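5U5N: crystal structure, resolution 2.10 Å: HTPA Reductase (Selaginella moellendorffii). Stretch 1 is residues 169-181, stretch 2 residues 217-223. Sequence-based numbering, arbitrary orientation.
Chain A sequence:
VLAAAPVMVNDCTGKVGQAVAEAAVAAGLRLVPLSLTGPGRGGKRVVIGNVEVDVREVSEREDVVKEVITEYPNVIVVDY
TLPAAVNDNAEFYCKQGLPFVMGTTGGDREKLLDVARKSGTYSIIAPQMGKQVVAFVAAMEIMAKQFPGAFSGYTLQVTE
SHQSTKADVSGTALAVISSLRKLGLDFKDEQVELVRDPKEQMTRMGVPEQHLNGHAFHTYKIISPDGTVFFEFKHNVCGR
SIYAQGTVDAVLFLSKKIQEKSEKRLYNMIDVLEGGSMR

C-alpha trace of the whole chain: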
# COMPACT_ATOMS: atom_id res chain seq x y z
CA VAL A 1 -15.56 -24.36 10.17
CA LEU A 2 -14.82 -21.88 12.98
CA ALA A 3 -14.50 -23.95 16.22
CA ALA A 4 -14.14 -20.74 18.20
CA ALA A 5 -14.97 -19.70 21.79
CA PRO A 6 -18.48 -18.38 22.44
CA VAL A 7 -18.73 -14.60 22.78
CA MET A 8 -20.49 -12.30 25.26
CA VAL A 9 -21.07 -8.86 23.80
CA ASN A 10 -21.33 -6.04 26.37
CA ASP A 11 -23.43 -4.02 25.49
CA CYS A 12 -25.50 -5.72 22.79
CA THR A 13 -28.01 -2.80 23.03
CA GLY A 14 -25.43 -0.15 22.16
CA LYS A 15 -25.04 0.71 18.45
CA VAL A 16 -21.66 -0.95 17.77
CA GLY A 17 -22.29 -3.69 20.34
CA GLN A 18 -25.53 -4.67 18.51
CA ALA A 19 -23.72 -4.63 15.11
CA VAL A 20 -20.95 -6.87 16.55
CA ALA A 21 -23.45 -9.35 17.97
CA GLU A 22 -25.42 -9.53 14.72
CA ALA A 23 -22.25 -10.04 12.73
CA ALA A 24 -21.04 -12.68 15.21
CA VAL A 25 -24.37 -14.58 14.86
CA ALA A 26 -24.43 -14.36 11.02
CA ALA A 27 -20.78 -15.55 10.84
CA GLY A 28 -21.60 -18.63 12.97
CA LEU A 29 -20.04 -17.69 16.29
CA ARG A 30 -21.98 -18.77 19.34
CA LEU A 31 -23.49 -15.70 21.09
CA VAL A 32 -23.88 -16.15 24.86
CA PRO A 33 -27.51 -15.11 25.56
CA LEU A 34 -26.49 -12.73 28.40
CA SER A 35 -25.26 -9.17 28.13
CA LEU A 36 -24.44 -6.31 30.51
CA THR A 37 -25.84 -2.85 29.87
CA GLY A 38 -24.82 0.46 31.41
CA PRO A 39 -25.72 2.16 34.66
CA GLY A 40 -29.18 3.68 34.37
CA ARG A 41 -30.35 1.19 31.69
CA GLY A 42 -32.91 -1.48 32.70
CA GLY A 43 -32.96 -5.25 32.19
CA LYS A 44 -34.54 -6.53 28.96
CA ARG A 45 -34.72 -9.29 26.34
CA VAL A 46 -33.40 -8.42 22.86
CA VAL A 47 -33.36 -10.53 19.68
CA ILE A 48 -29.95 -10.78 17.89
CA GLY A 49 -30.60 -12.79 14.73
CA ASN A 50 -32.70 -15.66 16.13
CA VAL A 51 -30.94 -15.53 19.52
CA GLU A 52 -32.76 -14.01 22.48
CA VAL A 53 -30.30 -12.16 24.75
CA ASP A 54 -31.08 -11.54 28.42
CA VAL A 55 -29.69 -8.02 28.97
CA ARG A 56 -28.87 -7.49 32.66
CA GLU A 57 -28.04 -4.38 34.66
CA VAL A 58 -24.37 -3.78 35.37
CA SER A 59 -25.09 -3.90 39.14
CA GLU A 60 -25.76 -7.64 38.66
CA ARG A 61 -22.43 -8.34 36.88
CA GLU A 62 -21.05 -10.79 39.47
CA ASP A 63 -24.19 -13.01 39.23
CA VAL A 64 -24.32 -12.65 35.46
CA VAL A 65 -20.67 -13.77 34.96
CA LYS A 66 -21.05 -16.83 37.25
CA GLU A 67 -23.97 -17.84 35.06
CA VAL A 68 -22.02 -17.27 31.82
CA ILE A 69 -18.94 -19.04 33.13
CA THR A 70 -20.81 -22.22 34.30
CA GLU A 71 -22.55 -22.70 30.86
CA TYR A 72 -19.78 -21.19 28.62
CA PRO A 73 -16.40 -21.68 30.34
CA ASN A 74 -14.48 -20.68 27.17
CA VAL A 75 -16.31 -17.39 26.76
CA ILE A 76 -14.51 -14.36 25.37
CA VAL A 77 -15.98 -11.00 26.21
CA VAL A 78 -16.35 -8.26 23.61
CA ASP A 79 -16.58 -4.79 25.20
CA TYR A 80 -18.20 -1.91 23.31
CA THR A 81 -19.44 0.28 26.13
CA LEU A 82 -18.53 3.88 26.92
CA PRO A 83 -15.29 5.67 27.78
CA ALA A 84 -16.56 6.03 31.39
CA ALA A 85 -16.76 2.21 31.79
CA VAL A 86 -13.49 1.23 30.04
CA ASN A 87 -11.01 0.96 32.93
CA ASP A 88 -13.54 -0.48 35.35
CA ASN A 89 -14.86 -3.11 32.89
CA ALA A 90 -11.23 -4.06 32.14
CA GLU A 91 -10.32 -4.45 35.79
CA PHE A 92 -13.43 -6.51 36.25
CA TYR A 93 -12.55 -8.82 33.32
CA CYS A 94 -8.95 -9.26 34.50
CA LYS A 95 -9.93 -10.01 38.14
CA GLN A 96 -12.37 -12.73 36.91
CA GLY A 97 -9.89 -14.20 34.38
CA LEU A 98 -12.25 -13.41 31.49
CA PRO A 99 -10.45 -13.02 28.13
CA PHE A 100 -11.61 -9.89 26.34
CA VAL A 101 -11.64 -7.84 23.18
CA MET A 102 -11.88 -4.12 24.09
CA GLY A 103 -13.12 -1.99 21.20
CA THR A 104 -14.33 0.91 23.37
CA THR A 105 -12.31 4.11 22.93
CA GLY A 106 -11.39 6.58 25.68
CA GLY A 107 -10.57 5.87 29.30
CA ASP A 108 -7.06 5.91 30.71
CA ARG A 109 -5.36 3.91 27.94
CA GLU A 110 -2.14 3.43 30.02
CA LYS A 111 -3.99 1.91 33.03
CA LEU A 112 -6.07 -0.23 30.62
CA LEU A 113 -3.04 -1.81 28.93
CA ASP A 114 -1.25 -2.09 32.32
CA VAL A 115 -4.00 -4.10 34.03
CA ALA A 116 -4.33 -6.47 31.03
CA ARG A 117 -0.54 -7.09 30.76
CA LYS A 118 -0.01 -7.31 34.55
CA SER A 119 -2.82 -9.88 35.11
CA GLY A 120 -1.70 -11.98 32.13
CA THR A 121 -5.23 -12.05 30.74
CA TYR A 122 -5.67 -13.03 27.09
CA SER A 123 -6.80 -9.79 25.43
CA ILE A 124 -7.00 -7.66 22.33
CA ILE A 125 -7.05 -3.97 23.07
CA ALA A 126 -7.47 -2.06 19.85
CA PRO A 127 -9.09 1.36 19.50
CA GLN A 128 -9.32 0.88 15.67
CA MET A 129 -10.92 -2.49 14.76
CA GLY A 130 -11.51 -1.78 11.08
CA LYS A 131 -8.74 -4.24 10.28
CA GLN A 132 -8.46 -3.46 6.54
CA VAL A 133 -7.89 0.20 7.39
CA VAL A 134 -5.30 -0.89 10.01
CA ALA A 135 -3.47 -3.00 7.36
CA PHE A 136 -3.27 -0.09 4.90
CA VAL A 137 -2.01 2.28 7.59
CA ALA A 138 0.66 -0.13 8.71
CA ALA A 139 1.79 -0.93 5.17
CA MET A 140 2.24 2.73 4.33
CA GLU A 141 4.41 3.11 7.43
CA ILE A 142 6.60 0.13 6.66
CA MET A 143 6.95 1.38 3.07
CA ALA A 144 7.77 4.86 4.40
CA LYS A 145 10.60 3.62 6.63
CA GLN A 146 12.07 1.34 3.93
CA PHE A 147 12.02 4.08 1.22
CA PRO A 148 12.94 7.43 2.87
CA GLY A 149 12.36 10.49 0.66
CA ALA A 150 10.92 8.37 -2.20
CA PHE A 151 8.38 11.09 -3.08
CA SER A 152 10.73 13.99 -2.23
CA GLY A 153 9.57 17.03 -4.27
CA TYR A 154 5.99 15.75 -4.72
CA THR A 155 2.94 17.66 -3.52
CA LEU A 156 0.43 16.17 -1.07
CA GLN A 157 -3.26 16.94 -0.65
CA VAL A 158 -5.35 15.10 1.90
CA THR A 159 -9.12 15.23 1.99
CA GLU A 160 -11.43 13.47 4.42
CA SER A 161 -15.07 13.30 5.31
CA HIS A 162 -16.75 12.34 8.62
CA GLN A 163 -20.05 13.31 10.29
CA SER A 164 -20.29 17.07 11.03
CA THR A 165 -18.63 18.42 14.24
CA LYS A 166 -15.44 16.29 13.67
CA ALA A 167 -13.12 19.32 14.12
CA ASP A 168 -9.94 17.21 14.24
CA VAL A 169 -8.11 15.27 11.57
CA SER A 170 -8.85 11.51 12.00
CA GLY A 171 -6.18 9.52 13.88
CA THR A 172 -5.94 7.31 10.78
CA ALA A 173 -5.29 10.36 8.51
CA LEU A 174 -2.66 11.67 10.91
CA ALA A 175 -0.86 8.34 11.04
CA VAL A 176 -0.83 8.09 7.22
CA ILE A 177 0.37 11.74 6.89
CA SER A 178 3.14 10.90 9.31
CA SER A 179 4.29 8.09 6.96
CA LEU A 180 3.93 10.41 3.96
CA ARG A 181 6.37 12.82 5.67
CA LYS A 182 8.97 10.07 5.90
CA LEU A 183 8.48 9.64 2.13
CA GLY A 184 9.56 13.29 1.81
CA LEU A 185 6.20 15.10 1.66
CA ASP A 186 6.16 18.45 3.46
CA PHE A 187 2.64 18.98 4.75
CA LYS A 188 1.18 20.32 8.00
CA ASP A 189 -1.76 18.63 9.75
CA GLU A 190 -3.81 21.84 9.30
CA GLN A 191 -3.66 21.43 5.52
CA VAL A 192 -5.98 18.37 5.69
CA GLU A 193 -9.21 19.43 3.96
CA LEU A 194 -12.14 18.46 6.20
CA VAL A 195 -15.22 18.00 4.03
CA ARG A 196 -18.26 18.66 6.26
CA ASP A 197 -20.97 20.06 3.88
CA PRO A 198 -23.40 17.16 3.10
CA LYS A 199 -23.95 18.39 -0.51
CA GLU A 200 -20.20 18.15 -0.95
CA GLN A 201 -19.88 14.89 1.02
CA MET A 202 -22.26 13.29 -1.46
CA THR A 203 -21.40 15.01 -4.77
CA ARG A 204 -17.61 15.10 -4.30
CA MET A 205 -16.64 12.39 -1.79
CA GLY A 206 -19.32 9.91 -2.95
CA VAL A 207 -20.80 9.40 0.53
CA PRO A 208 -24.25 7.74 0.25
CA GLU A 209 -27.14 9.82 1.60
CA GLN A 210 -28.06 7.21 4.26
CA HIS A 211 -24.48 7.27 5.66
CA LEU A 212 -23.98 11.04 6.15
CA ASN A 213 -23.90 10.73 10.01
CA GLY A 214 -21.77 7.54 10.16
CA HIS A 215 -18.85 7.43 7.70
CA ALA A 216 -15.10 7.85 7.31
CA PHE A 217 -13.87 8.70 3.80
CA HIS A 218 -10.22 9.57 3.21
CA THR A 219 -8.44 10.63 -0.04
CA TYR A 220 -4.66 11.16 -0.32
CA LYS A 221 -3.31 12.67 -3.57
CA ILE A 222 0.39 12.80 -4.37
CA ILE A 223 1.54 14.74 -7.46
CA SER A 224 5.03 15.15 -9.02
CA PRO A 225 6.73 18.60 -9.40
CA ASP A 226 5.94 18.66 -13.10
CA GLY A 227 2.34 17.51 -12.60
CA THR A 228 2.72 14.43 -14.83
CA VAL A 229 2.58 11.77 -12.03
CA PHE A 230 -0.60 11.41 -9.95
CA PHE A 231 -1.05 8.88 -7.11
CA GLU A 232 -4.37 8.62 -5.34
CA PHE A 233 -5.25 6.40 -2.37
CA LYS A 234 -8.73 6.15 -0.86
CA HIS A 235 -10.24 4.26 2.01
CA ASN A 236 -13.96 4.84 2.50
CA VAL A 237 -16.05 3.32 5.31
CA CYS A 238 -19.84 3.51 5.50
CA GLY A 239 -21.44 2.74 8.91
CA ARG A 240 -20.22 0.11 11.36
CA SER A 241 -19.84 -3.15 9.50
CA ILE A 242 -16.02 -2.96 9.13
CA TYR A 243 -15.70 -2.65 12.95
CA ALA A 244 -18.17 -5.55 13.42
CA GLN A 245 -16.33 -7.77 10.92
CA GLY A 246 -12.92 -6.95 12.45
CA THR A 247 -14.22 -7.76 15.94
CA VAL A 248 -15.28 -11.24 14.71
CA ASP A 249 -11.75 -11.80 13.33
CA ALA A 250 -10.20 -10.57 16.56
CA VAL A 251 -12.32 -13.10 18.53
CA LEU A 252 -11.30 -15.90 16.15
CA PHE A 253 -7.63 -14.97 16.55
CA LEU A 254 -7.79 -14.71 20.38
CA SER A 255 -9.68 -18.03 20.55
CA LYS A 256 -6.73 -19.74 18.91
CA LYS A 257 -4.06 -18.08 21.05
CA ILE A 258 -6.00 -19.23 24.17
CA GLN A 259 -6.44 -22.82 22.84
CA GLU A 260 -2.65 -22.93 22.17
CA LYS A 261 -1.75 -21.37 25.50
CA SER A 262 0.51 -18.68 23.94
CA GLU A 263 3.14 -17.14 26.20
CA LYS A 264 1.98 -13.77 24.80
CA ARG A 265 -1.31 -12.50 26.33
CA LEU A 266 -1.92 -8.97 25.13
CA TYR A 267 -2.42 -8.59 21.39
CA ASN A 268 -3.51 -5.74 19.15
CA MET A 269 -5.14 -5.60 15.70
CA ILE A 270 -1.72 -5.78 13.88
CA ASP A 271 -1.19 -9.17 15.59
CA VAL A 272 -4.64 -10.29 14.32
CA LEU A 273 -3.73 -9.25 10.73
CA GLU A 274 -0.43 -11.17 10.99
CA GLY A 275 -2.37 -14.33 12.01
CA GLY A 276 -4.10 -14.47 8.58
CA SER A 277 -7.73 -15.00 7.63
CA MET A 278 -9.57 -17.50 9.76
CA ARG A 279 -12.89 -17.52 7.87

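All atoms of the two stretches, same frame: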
# COMPACT_ATOMS: atom_id res chain seq x y z
N VAL A 169 -8.53 16.22 12.60
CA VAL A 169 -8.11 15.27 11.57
C VAL A 169 -8.17 13.86 12.18
O VAL A 169 -7.71 13.68 13.34
CB VAL A 169 -6.64 15.55 11.15
CG1 VAL A 169 -6.17 14.54 10.12
CG2 VAL A 169 -6.44 17.00 10.68
N SER A 170 -8.72 12.87 11.45
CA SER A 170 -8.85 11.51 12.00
C SER A 170 -7.49 10.92 12.37
O SER A 170 -6.48 11.20 11.68
CB SER A 170 -9.59 10.56 11.02
OG SER A 170 -8.73 10.00 10.03
N GLY A 171 -7.43 10.16 13.45
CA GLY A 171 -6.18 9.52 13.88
C GLY A 171 -5.52 8.67 12.79
O GLY A 171 -4.29 8.56 12.73
N THR A 172 -6.36 8.07 11.95
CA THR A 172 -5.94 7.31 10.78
C THR A 172 -5.25 8.25 9.76
O THR A 172 -4.16 7.95 9.32
CB THR A 172 -7.14 6.57 10.15
OG1 THR A 172 -7.67 5.62 11.07
CG2 THR A 172 -6.73 5.85 8.90
N ALA A 173 -5.88 9.36 9.40
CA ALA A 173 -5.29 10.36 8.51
C ALA A 173 -3.97 10.87 9.04
O ALA A 173 -2.98 10.92 8.30
CB ALA A 173 -6.24 11.53 8.25
N LEU A 174 -3.90 11.16 10.34
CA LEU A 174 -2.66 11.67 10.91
C LEU A 174 -1.55 10.65 10.85
O LEU A 174 -0.40 11.02 10.64
CB LEU A 174 -2.83 12.07 12.38
CG LEU A 174 -3.75 13.25 12.72
CD1 LEU A 174 -3.77 13.40 14.22
CD2 LEU A 174 -3.23 14.50 12.03
N ALA A 175 -1.87 9.39 11.09
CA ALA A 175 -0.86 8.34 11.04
C ALA A 175 -0.35 8.14 9.59
O ALA A 175 0.85 7.94 9.36
CB ALA A 175 -1.39 7.04 11.60
N VAL A 176 -1.24 8.23 8.62
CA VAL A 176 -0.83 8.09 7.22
C VAL A 176 0.02 9.30 6.80
O VAL A 176 1.10 9.12 6.22
CB VAL A 176 -2.04 7.85 6.28
CG1 VAL A 176 -1.62 7.91 4.80
CG2 VAL A 176 -2.69 6.51 6.59
N ILE A 177 -0.42 10.52 7.15
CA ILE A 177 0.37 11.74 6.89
C ILE A 177 1.75 11.63 7.49
O ILE A 177 2.74 11.95 6.85
CB ILE A 177 -0.35 12.99 7.41
CG1 ILE A 177 -1.56 13.29 6.53
CG2 ILE A 177 0.58 14.19 7.39
CD1 ILE A 177 -2.69 13.96 7.28
N SER A 178 1.84 11.13 8.71
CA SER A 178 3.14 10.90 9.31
C SER A 178 4.09 9.99 8.47
O SER A 178 5.31 10.16 8.46
CB SER A 178 2.97 10.32 10.70
OG SER A 178 4.16 9.64 11.05
N SER A 179 3.53 8.96 7.86
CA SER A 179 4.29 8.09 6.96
C SER A 179 4.66 8.87 5.71
O SER A 179 5.79 8.81 5.28
CB SER A 179 3.52 6.81 6.62
OG SER A 179 3.47 6.02 7.79
N LEU A 180 3.72 9.62 5.17
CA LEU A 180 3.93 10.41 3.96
C LEU A 180 5.04 11.45 4.11
O LEU A 180 5.76 11.73 3.14
CB LEU A 180 2.63 11.05 3.50
CG LEU A 180 1.60 10.04 2.94
CD1 LEU A 180 0.21 10.65 2.79
CD2 LEU A 180 2.10 9.45 1.59
N ARG A 181 5.24 11.97 5.35
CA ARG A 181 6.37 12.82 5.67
C ARG A 181 7.70 12.09 5.59
O ARG A 181 8.69 12.69 5.17
CB ARG A 181 6.25 13.44 7.07
CG ARG A 181 5.20 14.51 7.14
CD ARG A 181 5.33 15.41 8.38
NE ARG A 181 4.06 16.13 8.50
CZ ARG A 181 3.09 15.84 9.36
NH1 ARG A 181 3.22 14.85 10.26
NH2 ARG A 181 1.97 16.58 9.31
N PHE A 217 -14.41 8.71 5.15
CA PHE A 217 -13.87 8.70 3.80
C PHE A 217 -12.61 9.52 3.83
O PHE A 217 -12.62 10.67 4.32
CB PHE A 217 -14.86 9.34 2.82
CG PHE A 217 -15.99 8.41 2.35
CD1 PHE A 217 -16.64 7.52 3.24
CD2 PHE A 217 -16.46 8.48 1.04
CE1 PHE A 217 -17.68 6.70 2.80
CE2 PHE A 217 -17.49 7.67 0.61
CZ PHE A 217 -18.10 6.78 1.49
N HIS A 218 -11.51 8.92 3.35
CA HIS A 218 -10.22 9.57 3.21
C HIS A 218 -9.69 9.46 1.75
O HIS A 218 -9.87 8.43 1.10
CB HIS A 218 -9.20 8.88 4.10
CG HIS A 218 -9.60 8.79 5.54
ND1 HIS A 218 -10.50 7.86 6.00
CD2 HIS A 218 -9.21 9.50 6.62
CE1 HIS A 218 -10.66 8.01 7.30
NE2 HIS A 218 -9.89 9.01 7.71
N THR A 219 -9.07 10.53 1.28
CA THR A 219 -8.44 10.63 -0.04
C THR A 219 -7.07 11.30 0.14
O THR A 219 -6.99 12.41 0.70
CB THR A 219 -9.27 11.51 -1.00
OG1 THR A 219 -10.56 10.93 -1.20
CG2 THR A 219 -8.58 11.63 -2.37
N TYR A 220 -6.02 10.64 -0.33
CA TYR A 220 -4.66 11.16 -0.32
C TYR A 220 -4.20 11.27 -1.79
O TYR A 220 -4.25 10.27 -2.54
CB TYR A 220 -3.72 10.21 0.43
CG TYR A 220 -4.23 9.74 1.78
CD1 TYR A 220 -5.12 8.68 1.89
CD2 TYR A 220 -3.83 10.38 2.96
CE1 TYR A 220 -5.59 8.26 3.13
CE2 TYR A 220 -4.30 9.96 4.21
CZ TYR A 220 -5.18 8.91 4.27
OH TYR A 220 -5.64 8.51 5.49
N LYS A 221 -3.82 12.48 -2.21
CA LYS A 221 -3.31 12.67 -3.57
C LYS A 221 -1.88 13.16 -3.53
O LYS A 221 -1.56 14.10 -2.80
CB LYS A 221 -4.12 13.68 -4.34
CG LYS A 221 -5.60 13.57 -4.14
CD LYS A 221 -6.30 14.54 -5.08
CE LYS A 221 -7.80 14.61 -4.84
NZ LYS A 221 -8.48 14.85 -6.17
N ILE A 222 -1.04 12.54 -4.34
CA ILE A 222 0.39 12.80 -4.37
C ILE A 222 0.78 13.07 -5.84
O ILE A 222 0.61 12.18 -6.69
CB ILE A 222 1.20 11.61 -3.81
CG1 ILE A 222 0.56 11.02 -2.54
CG2 ILE A 222 2.60 12.05 -3.47
CD1 ILE A 222 1.28 9.79 -2.01
N ILE A 223 1.30 14.27 -6.11
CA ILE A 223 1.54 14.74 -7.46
C ILE A 223 3.00 15.19 -7.63
O ILE A 223 3.54 15.89 -6.78
CB ILE A 223 0.60 15.92 -7.81
CG1 ILE A 223 -0.86 15.53 -7.64
CG2 ILE A 223 0.83 16.40 -9.26
CD1 ILE A 223 -1.76 16.73 -7.40

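Helix 171-181 lies along strand 217-223 and runs nearly parallel to it, with 17° between their directions and 10.0 Å between the axes at closest approach; together the two stretches bury 314 Å². The strand alternates: His218, Tyr220 and Ile222 direct their CA-to-CB bonds toward the helix, whereas Phe217, Thr219, Lys221 and Ile223 make no contact with it. His218 meets the start of the helix. Its NE2 hydrogen-bonds Ser170 OG at 2.8 Å, and either atom could be the donor. Ser170 is the N-cap: the same OG accepts from Ala173 N at 3.0 Å, so one small hydroxyl closes the first turn and ties it to the strand. Both Ser170 OG and Ala173 CB sit at the edge of the imidazole, the methyl carbon CB of Ala173 being 3.9 Å from His218 CD2; ND1 of His218 is hydrogen-bonded elsewhere in the structure. Tyr220, with chi1 near -47° (m), has the largest area covered by the helix, 93 Å². Its ring extends back toward the first helical turn, where Tyr220 OH comes to 3.6 Å from Ala173 CA, a close approach at a residue whose side chain is a single methyl. Val176, one turn on from Thr172, places CG1 over one face of the ring, 3.4 Å from Tyr220 CE2 and 3.8 Å from the ring centroid, in a CH-pi contact. Leu180, a further turn along, adds CD1 at 4.1 Å from Tyr220 CD2. The flat aromatic ring thus offers an apolar surface to branched aliphatic side chains while its hydroxyl is satisfied by a hydrogen bond elsewhere. Ile222 completes the contact: its CD1 packs 3.7 Å from Leu180 CD2, so the two methyl branches of Leu180 reach successive inward-facing strand residues. The polar link at His218 gives way to purely apolar packing here, between two buried aliphatic side chains.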